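Long-range contacts in serine protease inhibitor infestin (Triatoma infestans, PDB 2ERW), which inhibits serine proteases, its C-terminal piece described here being the Kazal-type domain infestin 4, an inhibitor of the clotting enzyme factor XIIa: residues R10-V15 with E45-R50; C16-K21 with P38-V43. One frame throughout, in Å; residues are numbered along the deposited sequence. Where two conformers were deposited one is given.

Contact 1 of 2, residues R10-V15 with E45-R50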
ATOM      1  N   ARG A  10       4.832  -3.999 -10.793  1.00 21.20           N
ATOM      2  CA  ARG A  10       4.933  -4.643  -9.490  1.00 22.01           C
ATOM      3  C   ARG A  10       6.173  -4.251  -8.721  1.00 22.29           C
ATOM      4  O   ARG A  10       6.407  -4.771  -7.646  1.00 22.72           O
ATOM      5  CB  ARG A  10       4.866  -6.160  -9.650  1.00 23.57           C
ATOM      6  CG  ARG A  10       3.518  -6.641 -10.178  1.00 26.52           C
ATOM      7  CD  ARG A  10       3.469  -8.145 -10.270  1.00 31.84           C
ATOM      8  NE  ARG A  10       2.234  -8.595 -10.913  0.75 34.11           N
ATOM      9  CZ  ARG A  10       2.143  -8.977 -12.186  0.75 35.50           C
ATOM     10  NH1 ARG A  10       3.216  -8.976 -12.968  0.75 36.12           N
ATOM     11  NH2 ARG A  10       0.977  -9.372 -12.679  0.75 37.14           N
ATOM     12  N   ASN A  11       6.958  -3.320  -9.254  1.00 21.82           N
ATOM     13  CA  ASN A  11       8.179  -2.925  -8.589  1.00 22.27           C
ATOM     14  C   ASN A  11       7.926  -2.672  -7.126  1.00 22.06           C
ATOM     15  O   ASN A  11       6.984  -1.971  -6.754  1.00 22.97           O
ATOM     16  CB  ASN A  11       8.694  -1.631  -9.172  1.00 23.27           C
ATOM     17  CG  ASN A  11       8.972  -1.723 -10.618  1.00 26.05           C
ATOM     18  OD1 ASN A  11       8.169  -2.213 -11.399  1.00 25.95           O
ATOM     19  ND2 ASN A  11      10.138  -1.231 -11.008  1.00 31.51           N
ATOM     20  N   TYR A  12       8.804  -3.191  -6.299  1.00 21.64           N
ATOM     21  CA  TYR A  12       8.566  -3.201  -4.887  1.00 21.51           C
ATOM     22  C   TYR A  12       9.051  -1.925  -4.257  1.00 21.93           C
ATOM     23  O   TYR A  12      10.253  -1.684  -4.132  1.00 22.58           O
ATOM     24  CB  TYR A  12       9.246  -4.430  -4.301  1.00 21.91           C
ATOM     25  CG  TYR A  12       8.999  -4.592  -2.844  1.00 21.78           C
ATOM     26  CD1 TYR A  12       7.705  -4.730  -2.354  1.00 21.90           C
ATOM     27  CD2 TYR A  12      10.050  -4.598  -1.946  1.00 21.64           C
ATOM     28  CE1 TYR A  12       7.467  -4.874  -1.017  1.00 22.40           C
ATOM     29  CE2 TYR A  12       9.827  -4.763  -0.600  1.00 22.11           C
ATOM     30  CZ  TYR A  12       8.534  -4.887  -0.142  1.00 22.09           C
ATOM     31  OH  TYR A  12       8.276  -5.027   1.190  1.00 22.92           O
ATOM     32  N   VAL A  13       8.077  -1.100  -3.887  1.00 20.58           N
ATOM     33  CA  VAL A  13       8.334   0.166  -3.232  1.00 20.95           C
ATOM     34  C   VAL A  13       7.291   0.220  -2.142  1.00 21.45           C
ATOM     35  O   VAL A  13       6.267   0.892  -2.266  1.00 21.96           O
ATOM     36  CB  VAL A  13       8.172   1.335  -4.203  1.00 20.67           C
ATOM     37  CG1 VAL A  13       8.449   2.648  -3.480  1.00 22.00           C
ATOM     38  CG2 VAL A  13       9.118   1.157  -5.381  1.00 21.89           C
ATOM     39  N   PRO A  14       7.497  -0.558  -1.086  1.00 21.81           N
ATOM     40  CA  PRO A  14       6.426  -0.773  -0.134  1.00 21.65           C
ATOM     41  C   PRO A  14       6.042   0.462   0.646  1.00 23.78           C
ATOM     42  O   PRO A  14       6.869   1.270   1.010  1.00 22.01           O
ATOM     43  CB  PRO A  14       6.980  -1.802   0.837  1.00 22.29           C
ATOM     44  CG  PRO A  14       8.485  -1.606   0.741  1.00 22.14           C
ATOM     45  CD  PRO A  14       8.723  -1.299  -0.727  1.00 21.40           C
ATOM     46  N   VAL A  15       4.739   0.659   0.714  1.00 21.65           N
ATOM     47  CA  VAL A  15       4.208   1.783   1.465  1.00 21.85           C
ATOM     48  C   VAL A  15       3.069   1.287   2.305  1.00 21.31           C
ATOM     49  O   VAL A  15       2.448   0.281   1.994  1.00 21.83           O
ATOM     50  CB  VAL A  15       3.758   2.937   0.542  1.00 22.01           C
ATOM     51  CG1 VAL A  15       4.948   3.515  -0.165  1.00 23.03           C
ATOM     52  CG2 VAL A  15       2.737   2.471  -0.497  1.00 23.27           C
ATOM     53  N   GLU A  45       6.227   5.550   4.297  1.00 20.67           N
ATOM     54  CA  GLU A  45       7.028   4.750   3.451  1.00 20.61           C
ATOM     55  C   GLU A  45       7.333   3.441   4.140  1.00 21.19           C
ATOM     56  O   GLU A  45       7.442   3.387   5.362  1.00 21.19           O
ATOM     57  CB  GLU A  45       8.320   5.505   3.175  1.00 21.03           C
ATOM     58  CG  GLU A  45       9.073   4.969   1.999  1.00 19.90           C
ATOM     59  CD  GLU A  45       8.351   5.278   0.727  1.00 21.47           C
ATOM     60  OE1 GLU A  45       7.485   6.168   0.838  1.00 24.31           O
ATOM     61  OE2 GLU A  45       8.646   4.619  -0.305  1.00 21.46           O
ATOM     62  N   GLY A  46       7.516   2.410   3.348  1.00 20.84           N
ATOM     63  CA  GLY A  46       7.901   1.118   3.889  1.00 21.17           C
ATOM     64  C   GLY A  46       6.689   0.306   4.234  1.00 22.05           C
ATOM     65  O   GLY A  46       5.561   0.775   4.185  1.00 22.12           O
ATOM     66  N   ARG A  47       6.928  -0.939   4.607  1.00 21.79           N
ATOM     67  CA  ARG A  47       5.811  -1.770   4.992  1.00 21.43           C
ATOM     68  C   ARG A  47       5.160  -1.271   6.257  1.00 22.10           C
ATOM     69  O   ARG A  47       5.812  -0.674   7.111  1.00 22.02           O
ATOM     70  CB  ARG A  47       6.274  -3.198   5.256  1.00 22.03           C
ATOM     71  CG  ARG A  47       7.031  -3.812   4.107  1.00 21.81           C
ATOM     72  CD  ARG A  47       7.048  -5.335   4.249  1.00 21.07           C
ATOM     73  NE  ARG A  47       5.690  -5.861   4.139  1.00 20.53           N
ATOM     74  CZ  ARG A  47       5.127  -6.223   2.991  1.00 20.98           C
ATOM     75  NH1 ARG A  47       5.800  -6.160   1.852  1.00 21.69           N
ATOM     76  NH2 ARG A  47       3.878  -6.646   2.993  1.00 20.65           N
ATOM     77  N   CYS A  48       3.869  -1.560   6.398  1.00 21.86           N
ATOM     78  CA  CYS A  48       3.247  -1.330   7.672  1.00 22.35           C
ATOM     79  C   CYS A  48       3.972  -2.136   8.709  1.00 22.96           C
ATOM     80  O   CYS A  48       4.532  -3.182   8.422  1.00 22.18           O
ATOM     81  CB  CYS A  48       1.795  -1.726   7.642  1.00 22.72           C
ATOM     82  SG  CYS A  48       0.845  -0.724   6.519  1.00 22.96           S
ATOM     83  N   GLN A  49       3.977  -1.616   9.923  1.00 23.38           N
ATOM     84  CA  GLN A  49       4.666  -2.270  11.008  1.00 24.53           C
ATOM     85  C   GLN A  49       3.745  -3.298  11.634  1.00 24.18           C
ATOM     86  O   GLN A  49       2.678  -2.980  12.155  1.00 24.67           O
ATOM     87  CB  GLN A  49       5.155  -1.220  12.012  1.00 25.63           C
ATOM     88  CG  GLN A  49       6.300  -0.363  11.457  1.00 29.23           C
ATOM     89  CD  GLN A  49       7.658  -1.076  11.380  1.00 33.89           C
ATOM     90  OE1 GLN A  49       8.363  -0.989  10.364  1.00 37.01           O
ATOM     91  NE2 GLN A  49       8.032  -1.762  12.451  1.00 35.88           N
ATOM     92  N   ARG A  50       4.163  -4.560  11.563  1.00 23.18           N
ATOM     93  CA  ARG A  50       3.469  -5.638  12.216  1.00 23.13           C
ATOM     94  C   ARG A  50       4.502  -6.701  12.490  1.00 22.08           C
ATOM     95  O   ARG A  50       4.929  -7.437  11.605  1.00 20.80           O
ATOM     96  CB  ARG A  50       2.317  -6.175  11.369  1.00 23.94           C
ATOM     97  CG  ARG A  50       1.416  -7.134  12.126  0.75 26.86           C
ATOM     98  CD  ARG A  50       0.203  -7.483  11.279  0.75 31.49           C
ATOM     99  NE  ARG A  50      -0.608  -8.537  11.880  0.75 34.91           N
ATOM    100  CZ  ARG A  50      -1.669  -8.330  12.656  0.75 36.25           C
ATOM    101  NH1 ARG A  50      -2.069  -7.096  12.941  0.75 38.28           N
ATOM    102  NH2 ARG A  50      -2.332  -9.362  13.149  0.75 36.56           N
TER
HETATM  103  O   HOH W   1       9.266   2.040   0.045  1.00 11.63           O

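Contact 2 of 2, residues C16-K21 with P38-V43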
ATOM      1  N   CYS A  16       2.802   2.011   3.370  1.00 21.18           N
ATOM      2  CA  CYS A  16       1.832   1.575   4.326  1.00 21.62           C
ATOM      3  C   CYS A  16       0.614   2.426   4.198  1.00 21.30           C
ATOM      4  O   CYS A  16       0.695   3.646   4.286  1.00 21.34           O
ATOM      5  CB  CYS A  16       2.429   1.696   5.708  1.00 21.99           C
ATOM      6  SG  CYS A  16       1.281   1.208   6.986  1.00 21.91           S
ATOM      7  N   GLY A  17      -0.523   1.779   3.996  1.00 21.01           N
ATOM      8  CA  GLY A  17      -1.777   2.477   3.863  1.00 21.34           C
ATOM      9  C   GLY A  17      -2.428   2.772   5.197  1.00 21.64           C
ATOM     10  O   GLY A  17      -2.149   2.142   6.219  1.00 22.06           O
ATOM     11  N   SER A  18      -3.350   3.717   5.155  1.00 20.86           N
ATOM     12  CA  SER A  18      -4.084   4.093   6.331  1.00 21.18           C
ATOM     13  C   SER A  18      -5.001   2.972   6.799  1.00 21.67           C
ATOM     14  O   SER A  18      -5.540   3.035   7.900  1.00 22.32           O
ATOM     15  CB  SER A  18      -4.903   5.333   6.017  1.00 21.74           C
ATOM     16  OG  SER A  18      -5.707   5.123   4.875  1.00 21.57           O
ATOM     17  N   ASP A  19      -5.179   1.957   5.965  1.00 22.01           N
ATOM     18  CA  ASP A  19      -5.913   0.768   6.356  1.00 22.52           C
ATOM     19  C   ASP A  19      -5.050  -0.233   7.102  1.00 22.53           C
ATOM     20  O   ASP A  19      -5.522  -1.316   7.477  1.00 23.11           O
ATOM     21  CB  ASP A  19      -6.542   0.106   5.127  1.00 21.20           C
ATOM     22  CG  ASP A  19      -5.529  -0.259   4.065  1.00 22.26           C
ATOM     23  OD1 ASP A  19      -4.336   0.056   4.206  1.00 21.33           O
ATOM     24  OD2 ASP A  19      -5.953  -0.891   3.088  1.00 21.96           O
ATOM     25  N   GLY A  20      -3.791   0.116   7.320  1.00 22.06           N
ATOM     26  CA  GLY A  20      -2.891  -0.799   7.985  1.00 22.81           C
ATOM     27  C   GLY A  20      -2.369  -1.890   7.085  1.00 22.85           C
ATOM     28  O   GLY A  20      -1.739  -2.816   7.560  1.00 23.76           O
ATOM     29  N   LYS A  21      -2.610  -1.759   5.779  1.00 21.98           N
ATOM     30  CA  LYS A  21      -2.146  -2.741   4.813  1.00 22.34           C
ATOM     31  C   LYS A  21      -0.971  -2.175   4.062  1.00 21.82           C
ATOM     32  O   LYS A  21      -0.963  -1.009   3.691  1.00 21.76           O
ATOM     33  CB  LYS A  21      -3.249  -3.060   3.817  1.00 22.78           C
ATOM     34  CG  LYS A  21      -2.896  -4.085   2.783  1.00 25.63           C
ATOM     35  CD  LYS A  21      -4.129  -4.508   2.015  1.00 27.01           C
ATOM     36  CE  LYS A  21      -3.814  -5.592   1.008  1.00 30.43           C
ATOM     37  NZ  LYS A  21      -5.036  -6.187   0.408  0.50 29.09           N
ATOM     38  N   PRO A  38     -12.098   3.090   0.105  1.00 18.23           N
ATOM     39  CA  PRO A  38     -12.336   4.519   0.040  1.00 18.90           C
ATOM     40  C   PRO A  38     -11.565   5.252   1.110  1.00 19.51           C
ATOM     41  O   PRO A  38     -11.555   4.837   2.272  1.00 20.61           O
ATOM     42  CB  PRO A  38     -13.820   4.626   0.333  1.00 18.27           C
ATOM     43  CG  PRO A  38     -14.353   3.301  -0.103  1.00 18.49           C
ATOM     44  CD  PRO A  38     -13.347   2.318   0.249  1.00 17.92           C
ATOM     45  N   GLY A  39     -10.897   6.320   0.704  1.00 19.94           N
ATOM     46  CA  GLY A  39     -10.234   7.200   1.654  1.00 20.17           C
ATOM     47  C   GLY A  39      -8.844   6.711   1.976  1.00 20.86           C
ATOM     48  O   GLY A  39      -8.157   7.295   2.794  1.00 21.41           O
ATOM     49  N   LEU A  40      -8.414   5.633   1.333  1.00 19.66           N
ATOM     50  CA  LEU A  40      -7.111   5.085   1.624  1.00 20.32           C
ATOM     51  C   LEU A  40      -6.043   6.115   1.357  1.00 20.79           C
ATOM     52  O   LEU A  40      -6.022   6.730   0.299  1.00 21.33           O
ATOM     53  CB  LEU A  40      -6.856   3.882   0.739  1.00 20.10           C
ATOM     54  CG  LEU A  40      -5.519   3.182   0.930  1.00 20.08           C
ATOM     55  CD1 LEU A  40      -5.402   2.624   2.321  1.00 21.93           C
ATOM     56  CD2 LEU A  40      -5.440   2.075  -0.093  1.00 19.92           C
ATOM     57  N   LYS A  41      -5.129   6.257   2.312  1.00 21.06           N
ATOM     58  CA  LYS A  41      -4.026   7.187   2.170  1.00 21.61           C
ATOM     59  C   LYS A  41      -2.734   6.479   2.428  1.00 21.56           C
ATOM     60  O   LYS A  41      -2.668   5.508   3.156  1.00 21.45           O
ATOM     61  CB  LYS A  41      -4.131   8.298   3.207  1.00 22.76           C
ATOM     62  CG  LYS A  41      -5.409   9.120   3.117  1.00 25.77           C
ATOM     63  CD  LYS A  41      -5.390   9.961   1.858  1.00 30.12           C
ATOM     64  CE  LYS A  41      -6.349  11.138   1.952  0.75 32.56           C
ATOM     65  NZ  LYS A  41      -6.177  11.990   0.743  0.75 34.86           N
ATOM     66  N   LEU A  42      -1.682   7.015   1.838  1.00 21.35           N
ATOM     67  CA  LEU A  42      -0.349   6.520   2.067  1.00 21.27           C
ATOM     68  C   LEU A  42       0.132   7.183   3.335  1.00 21.45           C
ATOM     69  O   LEU A  42       0.308   8.407   3.377  1.00 22.25           O
ATOM     70  CB  LEU A  42       0.517   6.886   0.873  1.00 20.98           C
ATOM     71  CG  LEU A  42       1.825   6.143   0.724  1.00 21.44           C
ATOM     72  CD1 LEU A  42       2.371   6.512  -0.622  1.00 22.58           C
ATOM     73  CD2 LEU A  42       2.821   6.501   1.816  1.00 24.16           C
ATOM     74  N   VAL A  43       0.315   6.395   4.382  1.00 21.72           N
ATOM     75  CA  VAL A  43       0.670   6.981   5.664  1.00 22.16           C
ATOM     76  C   VAL A  43       2.150   7.017   5.957  1.00 21.28           C
ATOM     77  O   VAL A  43       2.627   7.939   6.614  1.00 21.22           O
ATOM     78  CB  VAL A  43      -0.145   6.367   6.825  1.00 23.74           C
ATOM     79  CG1 VAL A  43      -1.623   6.537   6.571  0.75 25.47           C
ATOM     80  CG2 VAL A  43       0.193   4.956   7.042  0.75 24.84           C
TER

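Contact 1 of 2, residues R10-V15 with E45-R50
Y12 reaches R47 with its phenol oxygen, and the two side chains meet at about a right angle. CG of Y12 stands anti to the backbone N (chi1 -177°), and the ring runs out over P14, whose CD sits beneath the ring centre. R47 NH1 donates to Y12 OH over 2.8 Å, and the phenol oxygen lies almost in the guanidinium plane. Ring and guanidinium are nearly coplanar, 20° apart, so the arginine comes to the edge of the ring and does not stack on its face. The opposite charge for R47 comes from E54, which forms a salt bridge with NE.

V13 makes a lighter contact, its CG1 lying 3.7 Å from E45 OE2. P14 joins the segments through both ring and carbonyl. Its CB packs on R47 CG at 3.8 Å, and its O accepts from G46 N at 2.7 Å, a bond bent to 131° at the hydrogen. A water donates to both P14 O and E45 OE2, giving this carbonyl a second donor and tying the carboxylate back to the loop. V15 pairs with E45 as an antiparallel non-hydrogen-bonded bridge, and its CG1 lies 3.8 Å from E45 OE1. By Kazal topology the first part of 10-15 itself belongs to the protease-binding loop, and the contact is consistent with holding its C-terminal half against the domain body. Backbone bonds from V13 to G24 and from V15 to Y23 continue toward strand 22-23, P14 and R47 rest on T22 of that strand, and V15 turns inward to P26 and L29 of helix 26-35.

Contact 2 of 2, residues C16-K21 with P38-V43
L40 CD1 lies against G17 and D19 in the turn of the other segment. CG of L40 is anti to the backbone N (chi1 -180°), and chi2 near 62° then brings CD1 to 3.4 Å from D19 OD1, at much the same distance from CG and OD2 of that carboxylate. G17, lacking a side chain, leaves room for both L40 CD1 and D19 OD1. On the helix side L40 packs against L29, A32 and A33. OD1 of D19 is also met, from above the carboxylate plane, by the backbone N of K21 at 3.0 Å, an Asx turn that overlaps the end of the type I turn G17-G20 and carries the chain on to K21, while OD2 bonds to the hydroxyl of Y23. An alanine in place of D19 would probably leave K21 N and the Y23 hydroxyl without these partners and open a gap beside L40 CD1.

K41 is gripped by S18 through two bonds. Its N donates to S18 OG at 2.9 Å, nearly straight at 162°. In return S18 N donates to K41 O at 2.8 Å. G17 CA also makes a CH...O contact with that carbonyl, 3.2 Å away. The S18 N-K41 O bond continues the pairing of strand 42-43 with strand 15-17 of the 15-17/22-23 hairpin in the small antiparallel sheet of the Kazal fold, and the bond to S18 OG adds a side-chain clasp beyond the strand.

L42 forms the non-hydrogen-bonded pair with G17, and its side chain touches L29 of helix 26-35. V43 closes the register: its N donates to C16 O at 2.8 Å. In the conformer described, one methyl, CG2, lies 3.9 Å from C16 SG, whose disulfide partner is C48.

Overall arrangement
From the N terminus the chain runs through residues 10-15 into strand 15-17, turns back at 17-20 into strand 22-23, and then forms helix 26-35. Contact 2 closes the inner of the two loops when the chain returns from the helix along 38-43 and pairs with 16-21. A few residues later, contact 1 closes the wider loop, with 45-50 meeting 10-15, so the loop of contact 2 is contained in that of contact 1. The two are joined by the C16-C48 disulfide, one cysteine from each contact, and C48 SG also packs beside G20 and K21. Contact 2 brings the strand after the helix to the hairpin, whereas contact 1 fastens the C-terminal part to the stretch entering it.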